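Local coordinates for gamma-glutamyl-gamma-aminobutyraldehyde dehydrogenase (Burkholderia cenocepacia, PDB 4LIH), which probably oxidises aldehydes, such as gamma-glutamyl-gamma-aminobutyraldehyde, to the corresponding carboxylic acids with NAD(P)+ as the electron acceptor, at residues 59-70 with 225-233. Residues are numbered along the deposited sequence; the frame is centred on the assembly and turned at random.
Sequences VADCGEADVNAA and FNVVPGAGE
Val228 and Cys62 meet at the tight centre of this contact, where the strand-turn-helix of the Rossmann-like, probably cofactor-binding, domain of an aldehyde dehydrogenase, strand 225-227 running through a glycine-bearing turn into helix 232-240, is covered by the chain linking strand 55-60 to helix 64-80. The contact illustrates how apolar side chains can seat a turn while water bridges finish its outer edge. The two branches of Val228 divide the work. CG1, held anti to the backbone N (chi1 178°), presses on Cys62 CB at 3.2 Å, closer than carbons usually approach, and also meets SG and, more loosely, Val67 CG2. CG2 reaches instead to Ala70 CB at 3.7 Å, one helical turn further on. Next along the chain, Pro229 sets its ring across Val59 at about a right angle, with Val59 CG1 3.6 Å from Pro229 CB; Ile209 of helix 206-218 also packs on this proline. The direct hydrogen bond across the contact runs from Cys62 N to Pro229 O (2.9 Å, N-H...O angle 154°), with the donor tilted 23° from the carbonyl plane. Gly230 follows, its backbone turned so that any CB would crowd the carbonyl O of Pro229, and its CA passes 3.6 Å from Asp61 OD1.

Toward Ala231 and Glu233 the fit slackens and water takes over. Glu64 and Glu233, both exposed, do not touch, but a water donates to Glu64 OE1 and to Glu233 OE2, bridging two probably like-charged carboxylates. The carboxylate of Asp61 is shared: OD2 forms a salt bridge with Arg43, while OD1 takes a hydrogen bond from a second water. That water also donates to Cys62 O and accepts from Ala231 N at 3.0 Å, so three bonds grip a single oxygen.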
loop_
_atom_site.group_PDB
_atom_site.type_symbol
_atom_site.label_atom_id
_atom_site.label_comp_id
_atom_site.label_asym_id
_atom_site.label_seq_id
_atom_site.Cartn_x
_atom_site.Cartn_y
_atom_site.Cartn_z
ATOM N N VAL A 59 26.685 -35.581 15.196
ATOM C CA VAL A 59 25.445 -34.841 15.164
ATOM C C VAL A 59 24.286 -35.806 14.944
ATOM O O VAL A 59 24.419 -36.807 14.260
ATOM C CB VAL A 59 25.512 -33.769 14.064
ATOM C CG1 VAL A 59 24.144 -33.118 13.790
ATOM C CG2 VAL A 59 26.575 -32.735 14.448
ATOM N N ALA A 60 23.166 -35.522 15.572
ATOM C CA ALA A 60 21.983 -36.368 15.438
ATOM C C ALA A 60 21.667 -36.630 13.956
ATOM O O ALA A 60 21.584 -35.719 13.207
ATOM C CB ALA A 60 20.802 -35.712 16.125
ATOM N N ASP A 61 21.475 -37.889 13.580
ATOM C CA ASP A 61 21.021 -38.234 12.243
ATOM C C ASP A 61 19.531 -38.625 12.244
ATOM O O ASP A 61 19.177 -39.816 12.411
ATOM C CB ASP A 61 21.863 -39.357 11.671
ATOM C CG ASP A 61 21.473 -39.680 10.253
ATOM O OD1 ASP A 61 21.400 -38.747 9.425
ATOM O OD2 ASP A 61 21.238 -40.863 9.985
ATOM N N CYS A 62 18.656 -37.626 12.036
ATOM C CA CYS A 62 17.237 -37.853 12.212
ATOM C C CYS A 62 16.572 -38.641 11.114
ATOM O O CYS A 62 16.917 -38.565 9.936
ATOM C CB CYS A 62 16.474 -36.539 12.465
ATOM S SG CYS A 62 16.977 -35.784 14.034
ATOM N N GLY A 63 15.590 -39.413 11.532
ATOM C CA GLY A 63 14.737 -40.143 10.617
ATOM C C GLY A 63 13.291 -39.840 10.920
ATOM O O GLY A 63 12.955 -38.788 11.485
ATOM N N GLU A 64 12.411 -40.753 10.512
ATOM C CA GLU A 64 10.989 -40.497 10.622
ATOM C C GLU A 64 10.477 -40.304 12.045
ATOM O O GLU A 64 9.631 -39.434 12.287
ATOM C CB GLU A 64 10.184 -41.565 9.859
ATOM C CG GLU A 64 8.797 -41.071 9.540
ATOM C CD GLU A 64 8.030 -41.949 8.591
ATOM O OE1 GLU A 64 8.639 -42.598 7.687
ATOM O OE2 GLU A 64 6.792 -41.971 8.776
ATOM N N ALA A 65 10.981 -41.042 13.022
ATOM C CA ALA A 65 10.432 -40.867 14.363
ATOM C C ALA A 65 10.646 -39.433 14.790
ATOM O O ALA A 65 9.748 -38.793 15.339
ATOM C CB ALA A 65 11.067 -41.818 15.378
ATOM N N ASP A 66 11.845 -38.931 14.519
ATOM C CA ASP A 66 12.227 -37.577 14.952
ATOM C C ASP A 66 11.535 -36.465 14.174
ATOM O O ASP A 66 11.127 -35.475 14.764
ATOM C CB ASP A 66 13.743 -37.389 14.866
ATOM C CG ASP A 66 14.513 -38.563 15.456
ATOM O OD1 ASP A 66 14.549 -38.664 16.660
ATOM O OD2 ASP A 66 15.056 -39.405 14.713
ATOM N N VAL A 67 11.438 -36.613 12.852
ATOM C CA VAL A 67 10.659 -35.666 12.028
ATOM C C VAL A 67 9.231 -35.650 12.575
ATOM O O VAL A 67 8.673 -34.574 12.810
ATOM C CB VAL A 67 10.637 -36.044 10.545
ATOM C CG1 VAL A 67 9.565 -35.254 9.795
ATOM C CG2 VAL A 67 12.008 -35.778 9.923
ATOM N N ASN A 68 8.654 -36.831 12.831
ATOM C CA ASN A 68 7.283 -36.867 13.319
ATOM C C ASN A 68 7.121 -36.192 14.680
ATOM O O ASN A 68 6.141 -35.486 14.885
ATOM C CB ASN A 68 6.727 -38.284 13.388
ATOM C CG ASN A 68 6.290 -38.818 12.047
ATOM O OD1 ASN A 68 6.134 -38.098 11.038
ATOM N ND2 ASN A 68 6.085 -40.125 12.030
ATOM N N ALA A 69 8.085 -36.385 15.597
ATOM C CA ALA A 69 8.039 -35.699 16.882
ATOM C C ALA A 69 8.074 -34.154 16.729
ATOM O O ALA A 69 7.302 -33.433 17.410
ATOM C CB ALA A 69 9.174 -36.167 17.775
ATOM N N ALA A 70 8.941 -33.672 15.817
ATOM C CA ALA A 70 9.115 -32.238 15.550
ATOM C C ALA A 70 7.843 -31.655 14.959
ATOM O O ALA A 70 7.356 -30.653 15.422
ATOM C CB ALA A 70 10.283 -32.010 14.609
ATOM N N PHE A 225 9.932 -23.578 17.262
ATOM C CA PHE A 225 11.151 -23.632 16.462
ATOM C C PHE A 225 11.946 -24.890 16.821
ATOM O O PHE A 225 12.405 -25.026 17.940
ATOM C CB PHE A 225 11.990 -22.353 16.571
ATOM C CG PHE A 225 13.176 -22.312 15.608
ATOM C CD1 PHE A 225 13.013 -22.377 14.224
ATOM C CD2 PHE A 225 14.462 -22.232 16.109
ATOM C CE1 PHE A 225 14.126 -22.332 13.384
ATOM C CE2 PHE A 225 15.560 -22.232 15.297
ATOM C CZ PHE A 225 15.398 -22.273 13.913
ATOM N N ASN A 226 11.980 -25.829 15.877
ATOM C CA ASN A 226 12.641 -27.135 16.007
ATOM C C ASN A 226 13.676 -27.286 14.891
ATOM O O ASN A 226 13.450 -26.845 13.751
ATOM C CB ASN A 226 11.636 -28.257 15.824
ATOM C CG ASN A 226 10.355 -28.041 16.601
ATOM O OD1 ASN A 226 10.280 -28.334 17.795
ATOM N ND2 ASN A 226 9.361 -27.440 15.943
ATOM N N VAL A 227 14.797 -27.945 15.212
ATOM C CA VAL A 227 15.864 -28.202 14.251
ATOM C C VAL A 227 16.131 -29.720 14.247
ATOM O O VAL A 227 16.331 -30.347 15.326
ATOM C CB VAL A 227 17.147 -27.379 14.576
ATOM C CG1 VAL A 227 18.332 -27.794 13.699
ATOM C CG2 VAL A 227 16.867 -25.874 14.427
ATOM N N VAL A 228 16.036 -30.306 13.058
ATOM C CA VAL A 228 16.153 -31.740 12.823
ATOM C C VAL A 228 17.317 -32.005 11.867
ATOM O O VAL A 228 17.135 -32.042 10.644
ATOM C CB VAL A 228 14.840 -32.303 12.235
ATOM C CG1 VAL A 228 14.928 -33.782 11.915
ATOM C CG2 VAL A 228 13.717 -32.038 13.198
ATOM N N PRO A 229 18.515 -32.205 12.433
ATOM C CA PRO A 229 19.670 -32.517 11.581
ATOM C C PRO A 229 19.558 -33.910 10.935
ATOM O O PRO A 229 18.817 -34.766 11.447
ATOM C CB PRO A 229 20.871 -32.433 12.537
ATOM C CG PRO A 229 20.352 -32.117 13.881
ATOM C CD PRO A 229 18.856 -32.124 13.861
ATOM N N GLY A 230 20.295 -34.102 9.825
ATOM C CA GLY A 230 20.303 -35.376 9.075
ATOM C C GLY A 230 20.552 -35.147 7.597
ATOM O O GLY A 230 20.882 -34.024 7.178
ATOM N N ALA A 231 20.363 -36.191 6.802
ATOM C CA ALA A 231 20.645 -36.160 5.385
ATOM C C ALA A 231 19.352 -35.936 4.559
ATOM O O ALA A 231 18.494 -35.149 4.937
ATOM C CB ALA A 231 21.381 -37.440 4.970
ATOM N N GLY A 232 19.226 -36.614 3.422
ATOM C CA GLY A 232 18.054 -36.466 2.539
ATOM C C GLY A 232 16.722 -36.908 3.116
ATOM O O GLY A 232 15.686 -36.286 2.819
ATOM N N GLU A 233 16.705 -37.982 3.903
ATOM C CA GLU A 233 15.438 -38.555 4.345
ATOM C C GLU A 233 14.536 -37.559 5.088
ATOM O O GLU A 233 13.372 -37.467 4.760
ATOM C CB GLU A 233 15.658 -39.818 5.184
ATOM C CG GLU A 233 14.399 -40.499 5.736
ATOM C CD GLU A 233 13.651 -41.330 4.705
ATOM O OE1 GLU A 233 14.097 -41.392 3.532
ATOM O OE2 GLU A 233 12.597 -41.934 5.058
HETATM O O HOH W 1 19.002 -38.478 8.168
HETATM O O HOH W 2 11.391 -43.470 6.961
#